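Local coordinates for protein phenylalanine ammonia-lyase (Rhodosporidium toruloides, PDB 1Y2M) that catalyses the non-oxidative deamination of L-phenylalanine and L-tyrosine to trans-cinnamic and p-coumaric acid, working as a homotetramer built as a dimer of dimers, at residues Ile171-Leu176 with Ala190-Leu195; Leu185-Ala190 with Ala223-His228. All coordinates share one frame; numbering follows the deposited sequence.

Interaction 1: Ile171-Leu176 with Ala190-Leu195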
loop_
_atom_site.group_PDB
_atom_site.type_symbol
_atom_site.label_atom_id
_atom_site.label_comp_id
_atom_site.label_asym_id
_atom_site.label_seq_id
_atom_site.Cartn_x
_atom_site.Cartn_y
_atom_site.Cartn_z
ATOM N N ILE B 171 30.471 -10.309 5.472
ATOM C CA ILE B 171 30.403 -9.630 4.155
ATOM C C ILE B 171 31.310 -8.412 4.195
ATOM O O ILE B 171 32.012 -8.120 3.241
ATOM C CB ILE B 171 28.949 -9.241 3.795
ATOM C CG1 ILE B 171 28.114 -10.500 3.588
ATOM C CG2 ILE B 171 28.865 -8.244 2.677
ATOM C CD1 ILE B 171 26.597 -10.228 3.542
ATOM N N ARG B 172 31.305 -7.699 5.320
ATOM C CA ARG B 172 32.151 -6.505 5.433
ATOM C C ARG B 172 33.613 -6.878 5.208
ATOM O O ARG B 172 34.309 -6.207 4.440
ATOM C CB ARG B 172 32.003 -5.838 6.804
ATOM C CG ARG B 172 32.969 -4.696 7.033
ATOM C CD ARG B 172 33.228 -3.974 5.687
ATOM N NE ARG B 172 32.489 -2.799 5.644
ATOM C CZ ARG B 172 32.184 -2.052 4.589
ATOM N NH1 ARG B 172 32.517 -2.293 3.312
ATOM N NH2 ARG B 172 31.498 -1.000 4.870
ATOM N N VAL B 173 34.088 -7.951 5.835
ATOM C CA VAL B 173 35.461 -8.386 5.638
ATOM C C VAL B 173 35.721 -8.725 4.168
ATOM O O VAL B 173 36.720 -8.299 3.580
ATOM C CB VAL B 173 35.851 -9.580 6.544
ATOM C CG1 VAL B 173 37.199 -10.139 6.178
ATOM C CG2 VAL B 173 35.825 -9.145 8.024
ATOM N N ASN B 174 34.844 -9.537 3.598
ATOM C CA ASN B 174 35.037 -9.951 2.223
ATOM C C ASN B 174 35.157 -8.741 1.329
ATOM O O ASN B 174 36.040 -8.704 0.482
ATOM C CB ASN B 174 33.888 -10.825 1.769
ATOM C CG ASN B 174 34.148 -11.492 0.419
ATOM O OD1 ASN B 174 34.994 -12.368 0.316
ATOM N ND2 ASN B 174 33.390 -11.086 -0.607
ATOM N N SER B 175 34.281 -7.759 1.527
ATOM C CA SER B 175 34.232 -6.568 0.646
ATOM C C SER B 175 35.481 -5.686 0.753
ATOM O O SER B 175 35.816 -4.915 -0.178
ATOM C CB SER B 175 32.985 -5.720 0.897
ATOM O OG SER B 175 33.020 -5.111 2.173
ATOM N N LEU B 176 36.186 -5.801 1.870
ATOM C CA LEU B 176 37.458 -5.073 2.070
ATOM C C LEU B 176 38.722 -5.840 1.660
ATOM O O LEU B 176 39.798 -5.233 1.567
ATOM C CB LEU B 176 37.568 -4.618 3.529
ATOM C CG LEU B 176 36.466 -3.640 3.995
ATOM C CD1 LEU B 176 36.554 -3.428 5.480
ATOM C CD2 LEU B 176 36.502 -2.290 3.279
ATOM N N ALA B 190 40.400 -8.057 13.100
ATOM C CA ALA B 190 39.631 -7.717 14.323
ATOM C C ALA B 190 38.202 -8.222 14.190
ATOM O O ALA B 190 37.628 -8.788 15.113
ATOM C CB ALA B 190 39.630 -6.254 14.542
ATOM N N LEU B 191 37.650 -8.060 13.002
ATOM C CA LEU B 191 36.316 -8.578 12.683
ATOM C C LEU B 191 36.253 -10.098 12.666
ATOM O O LEU B 191 35.319 -10.724 13.223
ATOM C CB LEU B 191 35.819 -8.001 11.340
ATOM C CG LEU B 191 35.588 -6.489 11.377
ATOM C CD1 LEU B 191 35.471 -5.949 9.941
ATOM C CD2 LEU B 191 34.352 -6.175 12.215
ATOM N N THR B 192 37.234 -10.716 12.007
ATOM C CA THR B 192 37.206 -12.181 11.975
ATOM C C THR B 192 37.448 -12.778 13.381
ATOM O O THR B 192 36.852 -13.794 13.729
ATOM C CB THR B 192 38.146 -12.781 10.869
ATOM O OG1 THR B 192 39.511 -12.448 11.171
ATOM C CG2 THR B 192 37.771 -12.253 9.484
ATOM N N ASN B 193 38.228 -12.093 14.199
ATOM C CA ASN B 193 38.391 -12.535 15.602
ATOM C C ASN B 193 37.095 -12.383 16.394
ATOM O O ASN B 193 36.741 -13.290 17.158
ATOM C CB ASN B 193 39.523 -11.811 16.285
ATOM C CG ASN B 193 40.882 -12.327 15.906
ATOM O OD1 ASN B 193 41.043 -13.497 15.525
ATOM N ND2 ASN B 193 41.870 -11.476 16.019
ATOM N N PHE B 194 36.332 -11.313 16.174
ATOM C CA PHE B 194 34.997 -11.229 16.767
ATOM C C PHE B 194 34.140 -12.392 16.333
ATOM O O PHE B 194 33.479 -13.050 17.152
ATOM C CB PHE B 194 34.296 -9.922 16.428
ATOM C CG PHE B 194 34.599 -8.800 17.382
ATOM C CD1 PHE B 194 35.822 -8.683 18.003
ATOM C CD2 PHE B 194 33.643 -7.852 17.628
ATOM C CE1 PHE B 194 36.048 -7.617 18.875
ATOM C CE2 PHE B 194 33.861 -6.812 18.468
ATOM C CZ PHE B 194 35.053 -6.694 19.099
ATOM N N LEU B 195 34.116 -12.674 15.031
ATOM C CA LEU B 195 33.339 -13.812 14.564
ATOM C C LEU B 195 33.763 -15.123 15.243
ATOM O O LEU B 195 32.930 -15.891 15.682
ATOM C CB LEU B 195 33.436 -13.970 13.019
ATOM C CG LEU B 195 32.635 -12.896 12.227
ATOM C CD1 LEU B 195 33.141 -12.793 10.798
ATOM C CD2 LEU B 195 31.157 -13.197 12.239
#

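Interaction 2: Leu185-Ala190 with Ala223-His228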
loop_
_atom_site.group_PDB
_atom_site.type_symbol
_atom_site.label_atom_id
_atom_site.label_comp_id
_atom_site.label_asym_id
_atom_site.label_seq_id
_atom_site.Cartn_x
_atom_site.Cartn_y
_atom_site.Cartn_z
ATOM N N LEU B 185 44.817 -5.005 7.085
ATOM C CA LEU B 185 44.528 -6.384 7.398
ATOM C C LEU B 185 44.235 -6.582 8.880
ATOM O O LEU B 185 43.315 -7.328 9.220
ATOM C CB LEU B 185 45.694 -7.271 6.999
ATOM C CG LEU B 185 45.495 -8.760 7.194
ATOM C CD1 LEU B 185 44.321 -9.264 6.364
ATOM C CD2 LEU B 185 46.789 -9.501 6.836
ATOM N N VAL B 186 44.955 -5.895 9.753
ATOM C CA VAL B 186 44.709 -6.014 11.178
ATOM C C VAL B 186 43.262 -5.658 11.573
ATOM O O VAL B 186 42.695 -6.254 12.517
ATOM C CB VAL B 186 45.730 -5.199 11.980
ATOM C CG1 VAL B 186 45.565 -3.743 11.766
ATOM C CG2 VAL B 186 45.630 -5.548 13.430
ATOM N N VAL B 187 42.671 -4.704 10.862
ATOM C CA VAL B 187 41.283 -4.315 11.072
ATOM C C VAL B 187 40.338 -5.464 10.639
ATOM O O VAL B 187 39.341 -5.783 11.317
ATOM C CB VAL B 187 40.953 -3.004 10.332
ATOM C CG1 VAL B 187 39.466 -2.682 10.375
ATOM C CG2 VAL B 187 41.744 -1.881 10.917
ATOM N N LEU B 188 40.627 -6.074 9.495
ATOM C CA LEU B 188 39.793 -7.157 9.013
ATOM C C LEU B 188 39.897 -8.331 9.966
ATOM O O LEU B 188 38.876 -8.961 10.310
ATOM C CB LEU B 188 40.201 -7.601 7.591
ATOM C CG LEU B 188 40.257 -6.478 6.544
ATOM C CD1 LEU B 188 40.414 -7.168 5.148
ATOM C CD2 LEU B 188 39.102 -5.547 6.596
ATOM N N GLU B 189 41.118 -8.594 10.434
ATOM C CA GLU B 189 41.335 -9.602 11.457
ATOM C C GLU B 189 40.609 -9.320 12.770
ATOM O O GLU B 189 40.226 -10.242 13.474
ATOM C CB GLU B 189 42.848 -9.804 11.711
ATOM C CG GLU B 189 43.532 -10.419 10.517
ATOM C CD GLU B 189 45.051 -10.567 10.733
ATOM O OE1 GLU B 189 45.642 -9.829 11.572
ATOM O OE2 GLU B 189 45.667 -11.385 10.018
ATOM N N ALA B 190 40.400 -8.057 13.100
ATOM C CA ALA B 190 39.631 -7.717 14.323
ATOM C C ALA B 190 38.202 -8.222 14.190
ATOM O O ALA B 190 37.628 -8.788 15.113
ATOM C CB ALA B 190 39.630 -6.254 14.542
ATOM N N ALA B 223 32.816 0.750 16.077
ATOM C CA ALA B 223 33.031 1.189 17.453
ATOM C C ALA B 223 33.407 0.022 18.400
ATOM O O ALA B 223 34.210 0.181 19.296
ATOM C CB ALA B 223 31.806 1.916 17.954
ATOM N N ALA B 224 32.775 -1.132 18.183
ATOM C CA ALA B 224 33.035 -2.298 18.976
ATOM C C ALA B 224 34.485 -2.782 18.784
ATOM O O ALA B 224 35.197 -2.945 19.794
ATOM C CB ALA B 224 32.044 -3.383 18.702
ATOM N N ILE B 225 34.930 -3.019 17.553
ATOM C CA ILE B 225 36.298 -3.485 17.358
ATOM C C ILE B 225 37.355 -2.461 17.796
ATOM O O ILE B 225 38.510 -2.811 18.063
ATOM C CB ILE B 225 36.578 -3.978 15.904
ATOM C CG1 ILE B 225 36.374 -2.868 14.862
ATOM C CG2 ILE B 225 35.726 -5.156 15.610
ATOM C CD1 ILE B 225 36.975 -3.215 13.501
ATOM N N SER B 226 36.971 -1.185 17.812
ATOM C CA SER B 226 37.876 -0.142 18.239
ATOM C C SER B 226 37.750 0.185 19.748
ATOM O O SER B 226 38.463 1.045 20.269
ATOM C CB SER B 226 37.695 1.092 17.337
ATOM O OG SER B 226 36.456 1.641 17.529
ATOM N N GLY B 227 36.875 -0.514 20.458
ATOM C CA GLY B 227 36.806 -0.371 21.903
ATOM C C GLY B 227 36.245 0.969 22.375
ATOM O O GLY B 227 36.665 1.471 23.419
ATOM N N HIS B 228 35.306 1.538 21.610
ATOM C CA HIS B 228 34.590 2.751 22.061
ATOM C C HIS B 228 34.102 2.503 23.489
ATOM O O HIS B 228 33.611 1.435 23.792
ATOM C CB HIS B 228 33.387 3.029 21.175
ATOM C CG HIS B 228 32.765 4.373 21.395
ATOM N ND1 HIS B 228 32.005 4.674 22.506
ATOM C CD2 HIS B 228 32.728 5.470 20.601
ATOM C CE1 HIS B 228 31.556 5.914 22.400
ATOM N NE2 HIS B 228 31.980 6.422 21.260
#

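Interaction 1: Ile171-Leu176 with Ala190-Leu195
Val-173 meets Leu-191 and Thr-192 with its two methyls, and this is where the packing is tight. Val-173 CG2 lies 3.5 Å from Leu-191 CB and 3.7 Å from Leu-191 CD1, the two side chains pointing in opposite directions as they pass alongside. Thr-192 CG2 comes in across the valine and meets both of its methyls, 3.9 Å from Val-173 CG2 and 4.0 Å from Val-173 CG1. The threonine can offer that methyl because OG1 sits between backbone N and carbonyl carbon (chi1 64°), hydrogen-bonded back to Glu-189 O, one turn earlier. The elements joined are helix 162-176 and helix 185-197, consecutive helices of the PAL/histidase fold that run nearly antiparallel at 153°, with local axes 10.1 Å apart. The looser part is the Arg-172 flank: only Arg-172 CG approaches, 4.0 Å from Leu-191 CD1, and bends at chi2 and chi3 then carry the guanidinium away from helix 185-197. There NH2 hydrogen-bonds to Asn-270 O, the backbone of a residue that probably binds cinnamate, while Arg-172 NH1 donates to Ser-175 OG at 3.1 Å, with the oxygen 22° out of the guanidinium plane. Ser-175 OG in turn gives its proton to Arg-172 O at 2.8 Å, approaching that carbonyl from the same face as Leu-176 N. Neither edge opens to solvent, since all four touching residues are buried: Leu-62 of strand 60-62 lies against Val-173, and Ile-221 and Ile-225 of helix 215-225 against Leu-191.

Interaction 2: Leu185-Ala190 with Ala223-His228
Ile-225 packs against Val-187 and Ala-190 one turn apart on helix 185-197, and it does so from the last turn of helix 215-225, within the Schellman motif that ends that helix. Ile-225 CB sits 4.0 Å from Ala-190 CB, a branched carbon set against a bare methyl, and the small alanine lets the two backbones come within 6.2 Å between Ala-190 CA and Ile-225 CA. From CB the side chain forks. The short branch, Ile-225 CG2, is anti to the carbonyl carbon and rests over the alanine's peptide group, 4.1 Å from Ala-190 O. The long branch leaves through CG1, held between backbone N and carbonyl carbon (chi1 61°), and then runs out extended at chi2 165°. That path takes Ile-225 CD1 back along helix 185-197 toward its start, where it lies across the valine branch, 4.0 Å from Val-187 CG1. Ile-225 CD1 is also 4.1 Å from Val-187 O and 4.2 Å from Ala-190 CB, so the tip lies against the backbone as well as the methyls. No hydrogen bond spans the contact; it is purely apolar packing, away from the cinnamate-binding residues. Val-187 also touches Glu-264 and Leu-268 of helix 264-269, and Val-258 lies against Ala-190 while sharing a backbone hydrogen bond with Ile-225. Beyond the isoleucine the chain turns away, and His-228 packs on Gln-687 of a second subunit. Gly-227 makes that turn with a phi of 70°: its N hydrogen-bonds to Ala-224 O, and the wider-spanning hydrogen bond of the motif, His-228 N to Ala-223 O, is 2.9 Å.

How the interactions relate
Helix 185-197 is common to both contacts and is flanked by two partners, helix 162-176 in interaction 1 and the end of helix 215-225 in interaction 2. Their centres are 9 Å apart, and they merge where Leu-191 CD2 and Phe-194 CE2 each come 3.8 Å from Ile-225 CG2; Leu-191, touching Val-173 as well as Ile-225, brings the three helices together. Both are buried and mainly hydrocarbon packing, but interaction 1 carries a polar flank leading toward the probable cinnamate site, whereas interaction 2 lies farther from the chain centre, includes the partly exposed Ala-190, which takes no part in interaction 1, and adjoins a helix end close to another subunit.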